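Local coordinates for protein 3-hydroxy-3-methylglutaryl-CoA lyase (PDB 6NDS) that belongs to the HMGL-like family of TIM-barrel enzymes and holds a zinc ion and coenzyme A in this structure, at residues T10-V18 / L263-T274; K126-V137 / E166-L177. One frame throughout, in Å; residues are numbered along the deposited sequence.

In the fold
Both contacts belong to the wall of one TIM barrel, at separate places. Interaction 1 joins the start of the chain to the helix after the last barrel strand, whereas interaction 2 pairs two successive wall helices, 126-140 and 164-176. Their centres lie 32 Å apart and their nearest atoms about 18 Å, with no touch; in sequence, both segments of interaction 2 fall between those of interaction 1. Neither reaches the zinc ion, held by Asp25, His215 and His217: the side chains of Leu263 and Tyr174 each stay about 13 Å from it. Interaction 2 comes nearer to coenzyme A, with the Phe133 side chain about 9 Å from the ligand.

Interaction 1 (T10-V18 / L263-T274)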
loop_
_atom_site.group_PDB
_atom_site.type_symbol
_atom_site.label_atom_id
_atom_site.label_comp_id
_atom_site.label_asym_id
_atom_site.label_seq_id
_atom_site.Cartn_x
_atom_site.Cartn_y
_atom_site.Cartn_z
ATOM N N THR A 10 6.742 2.423 26.809
ATOM C CA THR A 10 6.905 3.478 25.817
ATOM C C THR A 10 8.192 4.253 26.072
ATOM O O THR A 10 8.515 4.599 27.214
ATOM C CB THR A 10 5.704 4.428 25.854
ATOM O OG1 THR A 10 4.489 3.668 25.787
ATOM C CG2 THR A 10 5.754 5.405 24.693
ATOM N N ALA A 11 8.940 4.507 25.001
ATOM C CA ALA A 11 10.200 5.227 25.080
ATOM C C ALA A 11 10.101 6.533 24.307
ATOM O O ALA A 11 9.369 6.635 23.319
ATOM C CB ALA A 11 11.366 4.393 24.532
ATOM N N PHE A 12 10.856 7.528 24.776
ATOM C CA PHE A 12 10.918 8.818 24.100
ATOM C C PHE A 12 11.282 8.659 22.628
ATOM O O PHE A 12 10.748 9.364 21.766
ATOM C CB PHE A 12 11.932 9.714 24.819
ATOM C CG PHE A 12 12.316 10.940 24.048
ATOM C CD1 PHE A 12 11.445 12.011 23.948
ATOM C CD2 PHE A 12 13.557 11.030 23.434
ATOM C CE1 PHE A 12 11.794 13.147 23.241
ATOM C CE2 PHE A 12 13.914 12.165 22.723
ATOM C CZ PHE A 12 13.031 13.224 22.627
ATOM N N SER A 13 12.175 7.714 22.322
ATOM C CA SER A 13 12.655 7.560 20.955
ATOM C C SER A 13 11.659 6.881 20.023
ATOM O O SER A 13 11.878 6.909 18.809
ATOM C CB SER A 13 13.960 6.764 20.941
ATOM O OG SER A 13 13.778 5.469 21.484
ATOM N N ASP A 14 10.577 6.293 20.546
ATOM C CA ASP A 14 9.653 5.507 19.723
ATOM C C ASP A 14 8.758 6.348 18.823
ATOM O O ASP A 14 8.245 5.823 17.826
ATOM C CB ASP A 14 8.728 4.649 20.596
ATOM C CG ASP A 14 9.459 3.591 21.394
ATOM O OD1 ASP A 14 10.612 3.238 21.059
ATOM O OD2 ASP A 14 8.848 3.097 22.368
ATOM N N LEU A 15 8.518 7.614 19.167
ATOM C CA LEU A 15 7.508 8.421 18.486
ATOM C C LEU A 15 7.803 8.549 16.994
ATOM O O LEU A 15 8.910 8.927 16.600
ATOM C CB LEU A 15 7.461 9.815 19.109
ATOM C CG LEU A 15 6.593 10.824 18.344
ATOM C CD1 LEU A 15 5.137 10.536 18.623
ATOM C CD2 LEU A 15 6.920 12.262 18.719
ATOM N N LEU A 16 6.812 8.233 16.163
ATOM C CA LEU A 16 6.910 8.544 14.742
ATOM C C LEU A 16 6.293 9.918 14.526
ATOM O O LEU A 16 5.120 10.147 14.857
ATOM C CB LEU A 16 6.238 7.473 13.875
ATOM C CG LEU A 16 6.448 7.596 12.344
ATOM C CD1 LEU A 16 6.394 6.205 11.692
ATOM C CD2 LEU A 16 5.426 8.514 11.716
ATOM N N VAL A 17 7.084 10.824 13.958
ATOM C CA VAL A 17 6.733 12.235 13.830
ATOM C C VAL A 17 6.119 12.436 12.450
ATOM O O VAL A 17 6.835 12.486 11.448
ATOM C CB VAL A 17 7.963 13.124 14.018
ATOM C CG1 VAL A 17 7.588 14.586 13.875
ATOM C CG2 VAL A 17 8.617 12.855 15.382
ATOM N N VAL A 18 4.794 12.583 12.400
ATOM C CA VAL A 18 4.070 12.724 11.138
ATOM C C VAL A 18 4.055 14.195 10.734
ATOM O O VAL A 18 3.654 15.052 11.525
ATOM C CB VAL A 18 2.639 12.178 11.274
ATOM C CG1 VAL A 18 1.882 12.355 9.958
ATOM C CG2 VAL A 18 2.665 10.707 11.689
ATOM N N LEU A 263 -1.088 6.243 7.065
ATOM C CA LEU A 263 0.131 6.144 7.876
ATOM C C LEU A 263 -0.186 6.142 9.367
ATOM O O LEU A 263 0.326 5.306 10.128
ATOM C CB LEU A 263 1.074 7.300 7.533
ATOM C CG LEU A 263 2.248 7.520 8.494
ATOM C CD1 LEU A 263 3.173 6.314 8.483
ATOM C CD2 LEU A 263 3.010 8.801 8.100
ATOM N N VAL A 264 -1.034 7.072 9.809
ATOM C CA VAL A 264 -1.365 7.148 11.229
ATOM C C VAL A 264 -2.118 5.900 11.669
ATOM O O VAL A 264 -1.891 5.391 12.765
ATOM C CB VAL A 264 -2.148 8.434 11.545
ATOM C CG1 VAL A 264 -2.581 8.473 13.040
ATOM C CG2 VAL A 264 -1.299 9.667 11.214
ATOM N N ASN A 265 -2.994 5.359 10.817
ATOM C CA ASN A 265 -3.672 4.112 11.182
ATOM C C ASN A 265 -2.677 2.971 11.339
ATOM O O ASN A 265 -2.782 2.169 12.271
ATOM C CB ASN A 265 -4.731 3.744 10.134
ATOM C CG ASN A 265 -5.445 2.447 10.473
ATOM O OD1 ASN A 265 -6.268 2.396 11.398
ATOM N ND2 ASN A 265 -5.114 1.374 9.743
ATOM N N MET A 266 -1.700 2.880 10.432
ATOM C CA MET A 266 -0.677 1.847 10.558
ATOM C C MET A 266 0.034 1.939 11.907
ATOM O O MET A 266 0.203 0.930 12.611
ATOM C CB MET A 266 0.337 1.980 9.419
ATOM C CG MET A 266 1.450 0.934 9.544
ATOM S SD MET A 266 2.612 0.886 8.163
ATOM C CE MET A 266 3.638 2.320 8.494
ATOM N N CYS A 267 0.463 3.150 12.279
ATOM C CA CYS A 267 1.113 3.366 13.572
ATOM C C CYS A 267 0.194 2.995 14.721
ATOM O O CYS A 267 0.617 2.337 15.677
ATOM C CB CYS A 267 1.540 4.825 13.707
ATOM S SG CYS A 267 2.865 5.313 12.592
ATOM N N GLU A 268 -1.070 3.438 14.655
ATOM C CA GLU A 268 -2.004 3.204 15.749
ATOM C C GLU A 268 -2.253 1.711 15.957
ATOM O O GLU A 268 -2.301 1.230 17.095
ATOM C CB GLU A 268 -3.306 3.969 15.470
ATOM C CG GLU A 268 -4.285 3.970 16.618
ATOM C CD GLU A 268 -4.996 5.305 16.827
ATOM O OE1 GLU A 268 -4.427 6.385 16.516
ATOM O OE2 GLU A 268 -6.123 5.260 17.351
ATOM N N GLU A 269 -2.372 0.951 14.863
ATOM C CA GLU A 269 -2.611 -0.486 14.974
ATOM C C GLU A 269 -1.374 -1.248 15.443
ATOM O O GLU A 269 -1.497 -2.234 16.178
ATOM C CB GLU A 269 -3.098 -1.033 13.632
ATOM C CG GLU A 269 -4.498 -0.551 13.278
ATOM C CD GLU A 269 -5.522 -0.968 14.322
ATOM O OE1 GLU A 269 -5.697 -2.188 14.530
ATOM O OE2 GLU A 269 -6.130 -0.079 14.964
ATOM N N ILE A 270 -0.181 -0.833 15.001
ATOM C CA ILE A 270 1.047 -1.522 15.394
ATOM C C ILE A 270 1.412 -1.212 16.832
ATOM O O ILE A 270 1.952 -2.071 17.541
ATOM C CB ILE A 270 2.187 -1.118 14.438
ATOM C CG1 ILE A 270 2.008 -1.776 13.072
ATOM C CG2 ILE A 270 3.552 -1.476 15.010
ATOM C CD1 ILE A 270 3.035 -1.232 12.059
ATOM N N GLY A 271 1.123 -0.004 17.292
ATOM C CA GLY A 271 1.567 0.462 18.581
ATOM C C GLY A 271 2.692 1.477 18.532
ATOM O O GLY A 271 3.327 1.718 19.571
ATOM N N ILE A 272 2.961 2.066 17.371
ATOM C CA ILE A 272 3.945 3.143 17.242
ATOM C C ILE A 272 3.276 4.452 17.643
ATOM O O ILE A 272 2.251 4.825 17.054
ATOM C CB ILE A 272 4.502 3.220 15.812
ATOM C CG1 ILE A 272 5.327 1.975 15.476
ATOM C CG2 ILE A 272 5.340 4.478 15.640
ATOM C CD1 ILE A 272 5.798 1.943 14.036
ATOM N N PRO A 273 3.801 5.188 18.623
ATOM C CA PRO A 273 3.142 6.441 19.019
ATOM C C PRO A 273 3.193 7.485 17.909
ATOM O O PRO A 273 4.161 7.563 17.147
ATOM C CB PRO A 273 3.952 6.892 20.240
ATOM C CG PRO A 273 4.595 5.649 20.758
ATOM C CD PRO A 273 4.917 4.850 19.525
ATOM N N THR A 274 2.116 8.263 17.801
ATOM C CA THR A 274 2.083 9.530 17.065
ATOM C C THR A 274 1.362 10.547 17.936
ATOM O O THR A 274 0.778 10.199 18.968
ATOM C CB THR A 274 1.356 9.445 15.700
ATOM O OG1 THR A 274 -0.070 9.520 15.913
ATOM C CG2 THR A 274 1.731 8.175 14.907
#
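The flat carbonyl group of Pro273 accepts a hydrogen bond from Leu16 N, with 2.9 Å from Leu16 N to Pro273 O. Round the proline ring, Thr10 CG2 approaches CG and Asp14 CB approaches CD, while Leu15 CD1 stands obliquely above the ring near CB. The first torsion of Leu15 (chi1 171°) turns the branch so that CD1 reaches both Thr274 CA and Pro273 O, the latter at 3.5 Å. The Asp14 carboxylate receives Ala11 N from above its plane, which ties the turn before Leu15 together. Beyond the Leu16-Pro273 bond, toward the helix, the contact is apolar. Leu16 CB lies 3.6 Å from Ile272 CG2, and Leu16 CD1 reaches Cys267 SG at 3.7 Å. Val18 and Leu263 meet tip to tip (Val18 CG2 to Leu263 CD2, 4.1 Å), while Val264 crosses Val18 at about a right angle. The helix stops just before Gly271, whose phi is positive (106°); Gly271 N and Ile272 N reach Cys267 O from opposite faces of its plane, and the chain then turns back to the strand. Tyr231 of helix 223-232 touches both Leu16 and Ile272. A helix that follows the last strand, 237-240, and packs on the first, 17-20, is the closing element of a TIM barrel.

Interaction 2 (K126-V137 / E166-L177); sequences KAQSFAGFTEIV and EVFSLVEHYLKL
Phe130 of helix 126-137 and His173 of helix 166-176 form an offset stack between neighbouring outer helices of the TIM barrel. The helices run nearly parallel (20° between their directions), and the axes of the two segments approach to 11.2 Å, as expected where each follows one of two adjacent parallel strands. Traced outward, Phe130 CB first meets the imidazole, 3.9 Å from His173 NE2. CG and CD1 lie over the same ring, and Phe130 CE1 comes to 3.4 Å from His173 CG. Near-parallel planes (5° apart, centroids 3.8 Å), with CD1 over the centre of the imidazole, define the offset stack; on the His173 side, CG anti to the backbone N (chi1 -161°) carries the imidazole over the Phe130 face. At the ring edge, in plane, Phe130 CD1 is 4.0 Å from Leu177 CD1. On the other flank Phe130 CE2 touches Leu170 CD2 at 4.0 Å. The tip, Phe130 CZ, stands over the centre of the Tyr174 ring, 3.9 Å from Tyr174 CG, in an edge-to-face pair. Phe133 CD2 lies against the Phe130 face opposite His173, completing a four-ring aromatic cluster, although Phe133 and Tyr174 themselves are slid apart and barely overlap. The Tyr174 hydroxyl is hydrogen-bonded to Thr149 O, and Leu111 of strand 106-112 closes the cluster from the barrel side. At the beginning of both segments Lys126 NZ makes a salt bridge to Glu166 OE2 (2.8 Å), arriving from above the carboxylate plane, and also bonds Ala113 O. Toward the other end Leu177 packs on Phe133 CB and across Thr134, while Val137 CG1 contacts Leu177 O. Phe130 O itself accepts two bonds, from Thr134 N and Thr134 OG1, which approach from opposite faces of its carbonyl plane.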
loop_
_atom_site.group_PDB
_atom_site.type_symbol
_atom_site.label_atom_id
_atom_site.label_comp_id
_atom_site.label_asym_id
_atom_site.label_seq_id
_atom_site.Cartn_x
_atom_site.Cartn_y
_atom_site.Cartn_z
ATOM N N LYS A 126 22.409 21.214 -10.640
ATOM C CA LYS A 126 22.590 21.070 -9.201
ATOM C C LYS A 126 23.587 22.092 -8.665
ATOM O O LYS A 126 23.389 22.646 -7.577
ATOM C CB LYS A 126 23.044 19.651 -8.872
ATOM C CG LYS A 126 21.968 18.609 -9.085
ATOM C CD LYS A 126 22.479 17.221 -8.713
ATOM C CE LYS A 126 23.275 16.590 -9.817
ATOM N NZ LYS A 126 23.662 15.210 -9.426
ATOM N N ALA A 127 24.664 22.355 -9.414
ATOM C CA ALA A 127 25.640 23.344 -8.969
ATOM C C ALA A 127 25.005 24.722 -8.859
ATOM O O ALA A 127 25.293 25.474 -7.919
ATOM C CB ALA A 127 26.837 23.392 -9.924
ATOM N N GLN A 128 24.139 25.071 -9.814
ATOM C CA GLN A 128 23.447 26.355 -9.745
ATOM C C GLN A 128 22.477 26.393 -8.576
ATOM O O GLN A 128 22.337 27.430 -7.920
ATOM C CB GLN A 128 22.716 26.640 -11.053
ATOM C CG GLN A 128 23.656 26.912 -12.215
ATOM C CD GLN A 128 22.947 27.001 -13.552
ATOM O OE1 GLN A 128 22.192 26.107 -13.931
ATOM N NE2 GLN A 128 23.196 28.083 -14.280
ATOM N N SER A 129 21.795 25.278 -8.301
ATOM C CA SER A 129 20.920 25.226 -7.133
ATOM C C SER A 129 21.707 25.504 -5.859
ATOM O O SER A 129 21.285 26.303 -5.013
ATOM C CB SER A 129 20.219 23.867 -7.055
ATOM O OG SER A 129 19.109 23.807 -7.947
ATOM N N PHE A 130 22.879 24.876 -5.719
ATOM C CA PHE A 130 23.647 25.073 -4.495
ATOM C C PHE A 130 24.293 26.450 -4.437
ATOM O O PHE A 130 24.506 26.979 -3.337
ATOM C CB PHE A 130 24.686 23.962 -4.328
ATOM C CG PHE A 130 24.279 22.927 -3.311
ATOM C CD1 PHE A 130 24.364 23.205 -1.955
ATOM C CD2 PHE A 130 23.783 21.695 -3.707
ATOM C CE1 PHE A 130 23.970 22.274 -1.010
ATOM C CE2 PHE A 130 23.385 20.758 -2.764
ATOM C CZ PHE A 130 23.483 21.045 -1.416
ATOM N N ALA A 131 24.603 27.054 -5.589
ATOM C CA ALA A 131 25.030 28.450 -5.581
ATOM C C ALA A 131 23.949 29.351 -4.988
ATOM O O ALA A 131 24.247 30.273 -4.218
ATOM C CB ALA A 131 25.397 28.904 -6.995
ATOM N N GLY A 132 22.685 29.102 -5.335
ATOM C CA GLY A 132 21.607 29.856 -4.717
ATOM C C GLY A 132 21.484 29.578 -3.228
ATOM O O GLY A 132 21.311 30.499 -2.425
ATOM N N PHE A 133 21.606 28.308 -2.840
ATOM C CA PHE A 133 21.495 27.942 -1.429
ATOM C C PHE A 133 22.570 28.633 -0.601
ATOM O O PHE A 133 22.302 29.106 0.512
ATOM C CB PHE A 133 21.603 26.428 -1.269
ATOM C CG PHE A 133 20.485 25.648 -1.928
ATOM C CD1 PHE A 133 19.326 26.280 -2.371
ATOM C CD2 PHE A 133 20.596 24.280 -2.091
ATOM C CE1 PHE A 133 18.306 25.554 -2.971
ATOM C CE2 PHE A 133 19.566 23.541 -2.682
ATOM C CZ PHE A 133 18.427 24.181 -3.122
ATOM N N THR A 134 23.792 28.704 -1.132
ATOM C CA THR A 134 24.875 29.385 -0.427
ATOM C C THR A 134 24.543 30.853 -0.184
ATOM O O THR A 134 24.796 31.383 0.905
ATOM C CB THR A 134 26.177 29.248 -1.221
ATOM O OG1 THR A 134 26.449 27.852 -1.428
ATOM C CG2 THR A 134 27.322 29.863 -0.462
ATOM N N GLU A 135 23.964 31.527 -1.178
ATOM C CA GLU A 135 23.573 32.918 -0.978
ATOM C C GLU A 135 22.414 33.027 0.010
ATOM O O GLU A 135 22.363 33.964 0.815
ATOM C CB GLU A 135 23.210 33.557 -2.319
ATOM C CG GLU A 135 22.947 35.055 -2.249
ATOM C CD GLU A 135 24.220 35.880 -2.183
ATOM O OE1 GLU A 135 25.276 35.396 -2.651
ATOM O OE2 GLU A 135 24.161 37.018 -1.669
ATOM N N ILE A 136 21.483 32.071 -0.026
ATOM C CA ILE A 136 20.369 32.082 0.922
ATOM C C ILE A 136 20.885 32.005 2.352
ATOM O O ILE A 136 20.459 32.767 3.229
ATOM C CB ILE A 136 19.398 30.932 0.618
ATOM C CG1 ILE A 136 18.611 31.237 -0.652
ATOM C CG2 ILE A 136 18.479 30.685 1.805
ATOM C CD1 ILE A 136 18.001 29.993 -1.270
ATOM N N VAL A 137 21.801 31.069 2.609
ATOM C CA VAL A 137 22.372 30.917 3.943
ATOM C C VAL A 137 23.157 32.163 4.336
ATOM O O VAL A 137 23.068 32.635 5.475
ATOM C CB VAL A 137 23.241 29.644 3.994
ATOM C CG1 VAL A 137 24.088 29.618 5.249
ATOM C CG2 VAL A 137 22.358 28.399 3.923
ATOM N N GLU A 166 26.296 9.901 -4.848
ATOM C CA GLU A 166 25.916 11.266 -5.194
ATOM C C GLU A 166 24.899 11.825 -4.206
ATOM O O GLU A 166 24.977 13.002 -3.830
ATOM C CB GLU A 166 25.377 11.316 -6.625
ATOM C CG GLU A 166 24.808 12.673 -7.046
ATOM C CD GLU A 166 25.860 13.771 -7.142
ATOM O OE1 GLU A 166 27.071 13.476 -7.028
ATOM O OE2 GLU A 166 25.472 14.942 -7.349
ATOM N N VAL A 167 23.930 11.004 -3.787
ATOM C CA VAL A 167 22.996 11.416 -2.738
ATOM C C VAL A 167 23.754 11.843 -1.488
ATOM O O VAL A 167 23.512 12.919 -0.931
ATOM C CB VAL A 167 22.002 10.281 -2.430
ATOM C CG1 VAL A 167 21.197 10.603 -1.176
ATOM C CG2 VAL A 167 21.090 10.045 -3.638
ATOM N N PHE A 168 24.705 11.016 -1.042
ATOM C CA PHE A 168 25.458 11.334 0.170
ATOM C C PHE A 168 26.295 12.600 -0.004
ATOM O O PHE A 168 26.442 13.386 0.939
ATOM C CB PHE A 168 26.339 10.147 0.557
ATOM C CG PHE A 168 25.576 8.852 0.717
ATOM C CD1 PHE A 168 26.166 7.637 0.397
ATOM C CD2 PHE A 168 24.269 8.853 1.187
ATOM C CE1 PHE A 168 25.465 6.449 0.537
ATOM C CE2 PHE A 168 23.566 7.668 1.332
ATOM C CZ PHE A 168 24.164 6.468 1.006
ATOM N N SER A 169 26.854 12.812 -1.199
ATOM C CA SER A 169 27.621 14.025 -1.460
ATOM C C SER A 169 26.747 15.269 -1.341
ATOM O O SER A 169 27.191 16.303 -0.826
ATOM C CB SER A 169 28.257 13.943 -2.847
ATOM O OG SER A 169 28.927 15.145 -3.171
ATOM N N LEU A 170 25.501 15.186 -1.815
ATOM C CA LEU A 170 24.589 16.320 -1.706
ATOM C C LEU A 170 24.192 16.569 -0.257
ATOM O O LEU A 170 24.128 17.719 0.185
ATOM C CB LEU A 170 23.358 16.079 -2.578
ATOM C CG LEU A 170 23.661 15.962 -4.074
ATOM C CD1 LEU A 170 22.454 15.402 -4.822
ATOM C CD2 LEU A 170 24.085 17.299 -4.654
ATOM N N VAL A 171 23.919 15.504 0.499
ATOM C CA VAL A 171 23.659 15.663 1.929
ATOM C C VAL A 171 24.840 16.349 2.611
ATOM O O VAL A 171 24.668 17.285 3.403
ATOM C CB VAL A 171 23.353 14.302 2.578
ATOM C CG1 VAL A 171 23.319 14.458 4.097
ATOM C CG2 VAL A 171 22.027 13.744 2.058
ATOM N N GLU A 172 26.062 15.896 2.309
ATOM C CA GLU A 172 27.242 16.503 2.922
ATOM C C GLU A 172 27.366 17.979 2.553
ATOM O O GLU A 172 27.812 18.796 3.370
ATOM C CB GLU A 172 28.500 15.736 2.514
ATOM C CG GLU A 172 28.609 14.355 3.139
ATOM C CD GLU A 172 29.841 13.602 2.680
ATOM O OE1 GLU A 172 30.442 12.892 3.512
ATOM O OE2 GLU A 172 30.211 13.720 1.491
ATOM N N HIS A 173 26.980 18.343 1.330
ATOM C CA HIS A 173 27.043 19.747 0.930
ATOM C C HIS A 173 26.059 20.587 1.740
ATOM O O HIS A 173 26.381 21.706 2.156
ATOM C CB HIS A 173 26.769 19.874 -0.568
ATOM C CG HIS A 173 27.230 21.166 -1.170
ATOM N ND1 HIS A 173 27.528 22.283 -0.415
ATOM C CD2 HIS A 173 27.443 21.517 -2.461
ATOM C CE1 HIS A 173 27.906 23.264 -1.217
ATOM N NE2 HIS A 173 27.863 22.827 -2.463
ATOM N N TYR A 174 24.853 20.067 1.972
ATOM C CA TYR A 174 23.922 20.742 2.869
ATOM C C TYR A 174 24.544 20.947 4.249
ATOM O O TYR A 174 24.460 22.038 4.827
ATOM C CB TYR A 174 22.630 19.938 2.979
ATOM C CG TYR A 174 21.582 20.221 1.925
ATOM C CD1 TYR A 174 21.171 21.519 1.633
ATOM C CD2 TYR A 174 20.977 19.176 1.239
ATOM C CE1 TYR A 174 20.181 21.758 0.678
ATOM C CE2 TYR A 174 20.001 19.402 0.293
ATOM C CZ TYR A 174 19.607 20.695 0.010
ATOM O OH TYR A 174 18.616 20.900 -0.931
ATOM N N LEU A 175 25.175 19.901 4.794
ATOM C CA LEU A 175 25.793 20.007 6.115
ATOM C C LEU A 175 26.886 21.064 6.129
ATOM O O LEU A 175 27.050 21.785 7.121
ATOM C CB LEU A 175 26.365 18.656 6.547
ATOM C CG LEU A 175 25.487 17.751 7.426
ATOM C CD1 LEU A 175 24.058 17.734 6.967
ATOM C CD2 LEU A 175 26.037 16.338 7.458
ATOM N N LYS A 176 27.652 21.164 5.039
ATOM C CA LYS A 176 28.723 22.156 4.970
ATOM C C LYS A 176 28.176 23.574 5.069
ATOM O O LYS A 176 28.852 24.467 5.596
ATOM C CB LYS A 176 29.525 21.977 3.682
ATOM C CG LYS A 176 30.340 20.696 3.640
ATOM C CD LYS A 176 31.339 20.689 2.494
ATOM C CE LYS A 176 31.378 19.337 1.793
ATOM N NZ LYS A 176 30.508 19.331 0.577
ATOM N N LEU A 177 26.964 23.800 4.571
ATOM C CA LEU A 177 26.268 25.069 4.719
ATOM C C LEU A 177 25.602 25.228 6.079
ATOM O O LEU A 177 24.913 26.230 6.294
ATOM C CB LEU A 177 25.213 25.220 3.619
ATOM C CG LEU A 177 25.715 25.338 2.179
ATOM C CD1 LEU A 177 24.541 25.597 1.244
ATOM C CD2 LEU A 177 26.737 26.446 2.077
HETATM O O HOH W 1 28.104 25.998 -3.887
#